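Local atomic coordinates of beta-fructofuranosidase (Arabidopsis thaliana, PDB entry 2OXB), a protein that hydrolyses sucrose and 1-kestose, and less readily neokestose and levan, as a cell-wall invertase of glycosyl hydrolase family 32. Residues N345-V359 with F512-L526. The protein carries 1 engineered substitution. Residues are numbered along the deposited sequence; the frame is centred on the assembly and turned at random.
Sequences NLRNKVLKSGSRLEV and FAFNYGYQSVDVLNL
Leu-351 and Val-523 meet between the two sheets of the C-terminal beta-sandwich of this family 32 invertase, an example of two segments far apart in sequence, each giving one strand to either sheet. Strand 349-351 runs antiparallel to 521-523 in one sheet, and strand 355-359 antiparallel to 512-515 in the other; the type II turn from Lys-352 to Ser-355 carries the first segment across. Leu-351, Val-523, Leu-357 and Ala-513 point between the sheets. CD1 of Leu-351 lies 3.5 Å from CG2 of Val-523, while its CD2 reaches over to strand 512-515 of the other sheet, 3.7 Å from Ala-513 O. Asn-515 joins the two sheets: with CG anti to the backbone N (chi1 164°), its ND2 reaches Leu-351 O at 2.6 Å, the acceptor near the amide plane but the donor above the carbonyl plane. At the turn, Ser-353 OG donates to Gly-517 O. A G1 beta bulge, where Asn-348 and Lys-349 both face Val-523, interrupts the first pairing.

On the outer face of the second sheet, Arg-356 extends from CG to NE beside Phe-512, its guanidinium turned 80° from the ring. Glu-358 lays CG over a face of the same ring, which also touches Met-412 of strand 406-415. The Tyr-516 ring presents its edge to Gly-354. Replacing Tyr-516 by an alanine would remove ring and hydroxyl, and is likely to leave Gly-354 less covered and the arginine chain freer to turn. The Tyr-516 hydroxyl lies in the plane of the Arg-356 guanidinium, at its edge, with ring and guanidinium planes 83° apart.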
loop_
_atom_site.group_PDB
_atom_site.type_symbol
_atom_site.label_atom_id
_atom_site.label_comp_id
_atom_site.label_asym_id
_atom_site.label_seq_id
_atom_site.Cartn_x
_atom_site.Cartn_y
_atom_site.Cartn_z
ATOM N N ASN A 345 -8.611 22.398 -16.559
ATOM C CA ASN A 345 -9.926 21.797 -16.683
ATOM C C ASN A 345 -10.270 21.429 -18.108
ATOM O O ASN A 345 -9.720 21.974 -19.065
ATOM C CB ASN A 345 -11.000 22.743 -16.176
ATOM C CG ASN A 345 -12.388 22.211 -16.413
ATOM O OD1 ASN A 345 -12.941 21.476 -15.590
ATOM N ND2 ASN A 345 -12.959 22.560 -17.558
ATOM N N LEU A 346 -11.213 20.507 -18.227
ATOM C CA LEU A 346 -11.688 20.028 -19.510
ATOM C C LEU A 346 -13.012 19.342 -19.241
ATOM O O LEU A 346 -13.073 18.329 -18.538
ATOM C CB LEU A 346 -10.689 19.039 -20.114
ATOM C CG LEU A 346 -9.353 19.621 -20.581
ATOM C CD1 LEU A 346 -8.301 18.542 -20.573
ATOM C CD2 LEU A 346 -9.505 20.233 -21.957
ATOM N N ARG A 347 -14.084 19.908 -19.774
ATOM C CA ARG A 347 -15.383 19.307 -19.561
ATOM C C ARG A 347 -16.142 19.069 -20.848
ATOM O O ARG A 347 -15.942 19.765 -21.842
ATOM C CB ARG A 347 -16.210 20.167 -18.620
ATOM C CG ARG A 347 -16.256 21.627 -18.973
ATOM C CD ARG A 347 -17.205 22.296 -18.017
ATOM N NE ARG A 347 -16.825 21.995 -16.641
ATOM C CZ ARG A 347 -17.593 22.237 -15.587
ATOM N NH1 ARG A 347 -18.795 22.783 -15.744
ATOM N NH2 ARG A 347 -17.149 21.946 -14.373
ATOM N N ASN A 348 -16.999 18.061 -20.828
ATOM C CA ASN A 348 -17.796 17.726 -21.990
ATOM C C ASN A 348 -17.013 17.673 -23.299
ATOM O O ASN A 348 -17.273 18.468 -24.207
ATOM C CB ASN A 348 -18.944 18.721 -22.110
ATOM C CG ASN A 348 -19.783 18.772 -20.862
ATOM O OD1 ASN A 348 -19.991 19.836 -20.283
ATOM N ND2 ASN A 348 -20.265 17.614 -20.428
ATOM N N LYS A 349 -16.053 16.748 -23.388
ATOM C CA LYS A 349 -15.240 16.564 -24.604
ATOM C C LYS A 349 -15.378 15.131 -25.107
ATOM O O LYS A 349 -15.194 14.169 -24.364
ATOM C CB LYS A 349 -13.744 16.856 -24.366
ATOM C CG LYS A 349 -13.328 18.342 -24.305
ATOM C CD LYS A 349 -13.490 19.102 -25.632
ATOM C CE LYS A 349 -12.576 18.615 -26.754
ATOM N NZ LYS A 349 -13.060 17.369 -27.394
ATOM N N VAL A 350 -15.696 15.001 -26.386
ATOM C CA VAL A 350 -15.880 13.699 -26.990
ATOM C C VAL A 350 -14.558 13.020 -27.310
ATOM O O VAL A 350 -13.559 13.672 -27.625
ATOM C CB VAL A 350 -16.700 13.844 -28.248
ATOM C CG1 VAL A 350 -18.106 14.249 -27.873
ATOM C CG2 VAL A 350 -16.077 14.916 -29.142
ATOM N N LEU A 351 -14.566 11.695 -27.208
ATOM C CA LEU A 351 -13.394 10.870 -27.483
ATOM C C LEU A 351 -13.746 9.898 -28.585
ATOM O O LEU A 351 -14.088 8.754 -28.320
ATOM C CB LEU A 351 -12.971 10.112 -26.220
ATOM C CG LEU A 351 -11.871 10.765 -25.383
ATOM C CD1 LEU A 351 -11.841 10.164 -24.000
ATOM C CD2 LEU A 351 -10.544 10.577 -26.089
ATOM N N LYS A 352 -13.676 10.375 -29.823
ATOM C CA LYS A 352 -13.994 9.560 -30.993
ATOM C C LYS A 352 -13.170 8.281 -31.022
ATOM O O LYS A 352 -12.099 8.212 -30.428
ATOM C CB LYS A 352 -13.750 10.367 -32.271
ATOM C CG LYS A 352 -14.779 11.465 -32.493
ATOM C CD LYS A 352 -14.142 12.790 -32.926
ATOM C CE LYS A 352 -13.548 13.581 -31.736
ATOM N NZ LYS A 352 -12.399 12.901 -31.044
ATOM N N SER A 353 -13.674 7.263 -31.707
ATOM C CA SER A 353 -12.957 6.004 -31.784
ATOM C C SER A 353 -11.458 6.205 -32.044
ATOM O O SER A 353 -11.056 6.702 -33.102
ATOM C CB SER A 353 -13.563 5.112 -32.873
ATOM O OG SER A 353 -12.961 3.822 -32.873
ATOM N N GLY A 354 -10.645 5.833 -31.055
ATOM C CA GLY A 354 -9.196 5.939 -31.163
ATOM C C GLY A 354 -8.632 7.343 -31.094
ATOM O O GLY A 354 -7.594 7.623 -31.699
ATOM N N SER A 355 -9.293 8.216 -30.340
ATOM C CA SER A 355 -8.860 9.598 -30.229
ATOM C C SER A 355 -8.154 9.876 -28.908
ATOM O O SER A 355 -8.143 9.030 -28.017
ATOM C CB SER A 355 -10.065 10.536 -30.387
ATOM O OG SER A 355 -10.887 10.508 -29.236
ATOM N N ARG A 356 -7.544 11.053 -28.801
ATOM C CA ARG A 356 -6.851 11.463 -27.582
ATOM C C ARG A 356 -6.654 12.973 -27.569
ATOM O O ARG A 356 -6.185 13.563 -28.546
ATOM C CB ARG A 356 -5.491 10.771 -27.460
ATOM C CG ARG A 356 -4.581 10.993 -28.642
ATOM C CD ARG A 356 -3.204 10.362 -28.456
ATOM N NE ARG A 356 -2.345 10.588 -29.622
ATOM C CZ ARG A 356 -1.957 11.788 -30.057
ATOM N NH1 ARG A 356 -2.345 12.889 -29.422
ATOM N NH2 ARG A 356 -1.185 11.894 -31.131
ATOM N N LEU A 357 -7.034 13.609 -26.468
ATOM C CA LEU A 357 -6.864 15.047 -26.371
ATOM C C LEU A 357 -5.818 15.310 -25.300
ATOM O O LEU A 357 -5.870 14.759 -24.198
ATOM C CB LEU A 357 -8.199 15.722 -26.038
ATOM C CG LEU A 357 -8.763 15.604 -24.631
ATOM C CD1 LEU A 357 -8.134 16.661 -23.744
ATOM C CD2 LEU A 357 -10.269 15.796 -24.683
ATOM N N GLU A 358 -4.847 16.138 -25.631
ATOM C CA GLU A 358 -3.807 16.426 -24.673
ATOM C C GLU A 358 -4.237 17.408 -23.584
ATOM O O GLU A 358 -5.137 18.233 -23.783
ATOM C CB GLU A 358 -2.576 16.937 -25.412
ATOM C CG GLU A 358 -1.475 17.430 -24.526
ATOM C CD GLU A 358 -0.162 17.533 -25.265
ATOM O OE1 GLU A 358 -0.196 17.656 -26.514
ATOM O OE2 GLU A 358 0.905 17.497 -24.600
ATOM N N VAL A 359 -3.606 17.274 -22.420
ATOM C CA VAL A 359 -3.853 18.142 -21.273
ATOM C C VAL A 359 -2.591 18.997 -21.223
ATOM O O VAL A 359 -1.532 18.510 -20.810
ATOM C CB VAL A 359 -3.966 17.329 -19.960
ATOM C CG1 VAL A 359 -4.493 18.218 -18.838
ATOM C CG2 VAL A 359 -4.867 16.130 -20.161
ATOM N N PHE A 512 -2.145 12.693 -21.481
ATOM C CA PHE A 512 -3.028 12.352 -22.581
ATOM C C PHE A 512 -4.267 11.608 -22.157
ATOM O O PHE A 512 -4.197 10.642 -21.400
ATOM C CB PHE A 512 -2.284 11.497 -23.612
ATOM C CG PHE A 512 -1.421 12.287 -24.554
ATOM C CD1 PHE A 512 -1.991 12.958 -25.642
ATOM C CD2 PHE A 512 -0.041 12.380 -24.346
ATOM C CE1 PHE A 512 -1.205 13.707 -26.508
ATOM C CE2 PHE A 512 0.759 13.126 -25.199
ATOM C CZ PHE A 512 0.178 13.794 -26.289
ATOM N N ALA A 513 -5.412 12.055 -22.656
ATOM C CA ALA A 513 -6.655 11.379 -22.347
ATOM C C ALA A 513 -6.998 10.661 -23.628
ATOM O O ALA A 513 -7.248 11.304 -24.644
ATOM C CB ALA A 513 -7.723 12.380 -21.993
ATOM N N PHE A 514 -6.991 9.332 -23.598
ATOM C CA PHE A 514 -7.295 8.578 -24.811
ATOM C C PHE A 514 -8.480 7.604 -24.747
ATOM O O PHE A 514 -9.145 7.449 -23.720
ATOM C CB PHE A 514 -6.042 7.833 -25.303
ATOM C CG PHE A 514 -5.570 6.744 -24.382
ATOM C CD1 PHE A 514 -4.599 5.840 -24.801
ATOM C CD2 PHE A 514 -6.105 6.603 -23.104
ATOM C CE1 PHE A 514 -4.174 4.811 -23.961
ATOM C CE2 PHE A 514 -5.687 5.576 -22.258
ATOM C CZ PHE A 514 -4.722 4.680 -22.687
ATOM N N ASN A 515 -8.727 6.968 -25.886
ATOM C CA ASN A 515 -9.800 6.005 -26.083
ATOM C C ASN A 515 -9.553 5.451 -27.475
ATOM O O ASN A 515 -10.019 6.006 -28.463
ATOM C CB ASN A 515 -11.168 6.701 -26.017
ATOM C CG ASN A 515 -12.293 5.853 -26.595
ATOM O OD1 ASN A 515 -12.427 4.660 -26.287
ATOM N ND2 ASN A 515 -13.116 6.472 -27.430
ATOM N N TYR A 516 -8.784 4.375 -27.549
ATOM C CA TYR A 516 -8.465 3.758 -28.824
ATOM C C TYR A 516 -9.430 2.622 -29.145
ATOM O O TYR A 516 -9.214 1.863 -30.095
ATOM C CB TYR A 516 -7.025 3.234 -28.798
ATOM C CG TYR A 516 -5.967 4.310 -28.929
ATOM C CD1 TYR A 516 -4.738 4.192 -28.276
ATOM C CD2 TYR A 516 -6.193 5.445 -29.700
ATOM C CE1 TYR A 516 -3.763 5.189 -28.383
ATOM C CE2 TYR A 516 -5.231 6.442 -29.816
ATOM C CZ TYR A 516 -4.020 6.314 -29.156
ATOM O OH TYR A 516 -3.085 7.322 -29.244
ATOM N N GLY A 517 -10.502 2.516 -28.357
ATOM C CA GLY A 517 -11.479 1.462 -28.564
ATOM C C GLY A 517 -12.471 1.741 -29.682
ATOM O O GLY A 517 -12.405 2.774 -30.354
ATOM N N TYR A 518 -13.392 0.807 -29.895
ATOM C CA TYR A 518 -14.399 0.980 -30.932
ATOM C C TYR A 518 -15.317 2.150 -30.562
ATOM O O TYR A 518 -15.032 3.307 -30.897
ATOM C CB TYR A 518 -15.212 -0.307 -31.104
ATOM C CG TYR A 518 -14.613 -1.316 -32.066
ATOM C CD1 TYR A 518 -14.449 -1.001 -33.421
ATOM C CD2 TYR A 518 -14.252 -2.609 -31.633
ATOM C CE1 TYR A 518 -13.946 -1.943 -34.329
ATOM C CE2 TYR A 518 -13.747 -3.564 -32.535
ATOM C CZ TYR A 518 -13.601 -3.222 -33.884
ATOM O OH TYR A 518 -13.143 -4.144 -34.802
ATOM N N GLN A 519 -16.411 1.849 -29.865
ATOM C CA GLN A 519 -17.359 2.872 -29.446
ATOM C C GLN A 519 -16.625 4.034 -28.792
ATOM O O GLN A 519 -15.643 3.840 -28.074
ATOM C CB GLN A 519 -18.373 2.303 -28.447
ATOM C CG GLN A 519 -19.265 1.186 -28.968
ATOM C CD GLN A 519 -20.031 1.561 -30.227
ATOM O OE1 GLN A 519 -19.639 1.190 -31.328
ATOM N NE2 GLN A 519 -21.129 2.294 -30.070
ATOM N N SER A 520 -17.119 5.237 -29.055
ATOM C CA SER A 520 -16.561 6.472 -28.509
ATOM C C SER A 520 -17.188 6.803 -27.143
ATOM O O SER A 520 -18.407 6.740 -26.978
ATOM C CB SER A 520 -16.838 7.629 -29.480
ATOM O OG SER A 520 -16.244 7.404 -30.752
ATOM N N VAL A 521 -16.358 7.154 -26.168
ATOM C CA VAL A 521 -16.864 7.509 -24.842
ATOM C C VAL A 521 -16.733 9.010 -24.622
ATOM O O VAL A 521 -16.020 9.677 -25.368
ATOM C CB VAL A 521 -16.096 6.775 -23.725
ATOM C CG1 VAL A 521 -16.459 5.296 -23.730
ATOM C CG2 VAL A 521 -14.600 6.952 -23.927
ATOM N N ASP A 522 -17.410 9.539 -23.603
ATOM C CA ASP A 522 -17.364 10.979 -23.310
ATOM C C ASP A 522 -16.650 11.352 -22.002
ATOM O O ASP A 522 -16.654 10.597 -21.023
ATOM C CB ASP A 522 -18.784 11.567 -23.292
ATOM C CG ASP A 522 -19.323 11.854 -24.690
ATOM O OD1 ASP A 522 -18.630 12.533 -25.480
ATOM O OD2 ASP A 522 -20.448 11.420 -24.998
ATOM N N VAL A 523 -16.027 12.526 -22.002
ATOM C CA VAL A 523 -15.326 13.034 -20.825
ATOM C C VAL A 523 -16.279 14.012 -20.150
ATOM O O VAL A 523 -16.436 15.142 -20.590
ATOM C CB VAL A 523 -14.008 13.766 -21.223
ATOM C CG1 VAL A 523 -13.198 14.112 -19.977
ATOM C CG2 VAL A 523 -13.180 12.871 -22.140
ATOM N N LEU A 524 -16.934 13.560 -19.093
ATOM C CA LEU A 524 -17.880 14.396 -18.380
ATOM C C LEU A 524 -17.155 15.548 -17.703
ATOM O O LEU A 524 -17.705 16.633 -17.525
ATOM C CB LEU A 524 -18.601 13.568 -17.328
ATOM C CG LEU A 524 -19.805 14.230 -16.677
ATOM C CD1 LEU A 524 -20.968 14.249 -17.649
ATOM C CD2 LEU A 524 -20.164 13.461 -15.421
ATOM N N ASN A 525 -15.905 15.294 -17.337
ATOM C CA ASN A 525 -15.079 16.273 -16.654
ATOM C C ASN A 525 -13.673 15.697 -16.475
ATOM O O ASN A 525 -13.475 14.483 -16.554
ATOM C CB ASN A 525 -15.691 16.577 -15.287
ATOM C CG ASN A 525 -15.058 17.765 -14.622
ATOM O OD1 ASN A 525 -15.365 18.080 -13.476
ATOM N ND2 ASN A 525 -14.173 18.444 -15.341
ATOM N N LEU A 526 -12.698 16.572 -16.240
ATOM C CA LEU A 526 -11.306 16.150 -16.028
ATOM C C LEU A 526 -10.482 17.312 -15.478
ATOM O O LEU A 526 -10.401 18.379 -16.088
ATOM C CB LEU A 526 -10.680 15.622 -17.341
ATOM C CG LEU A 526 -9.153 15.510 -17.512
ATOM C CD1 LEU A 526 -8.533 14.764 -16.351
ATOM C CD2 LEU A 526 -8.835 14.799 -18.823
#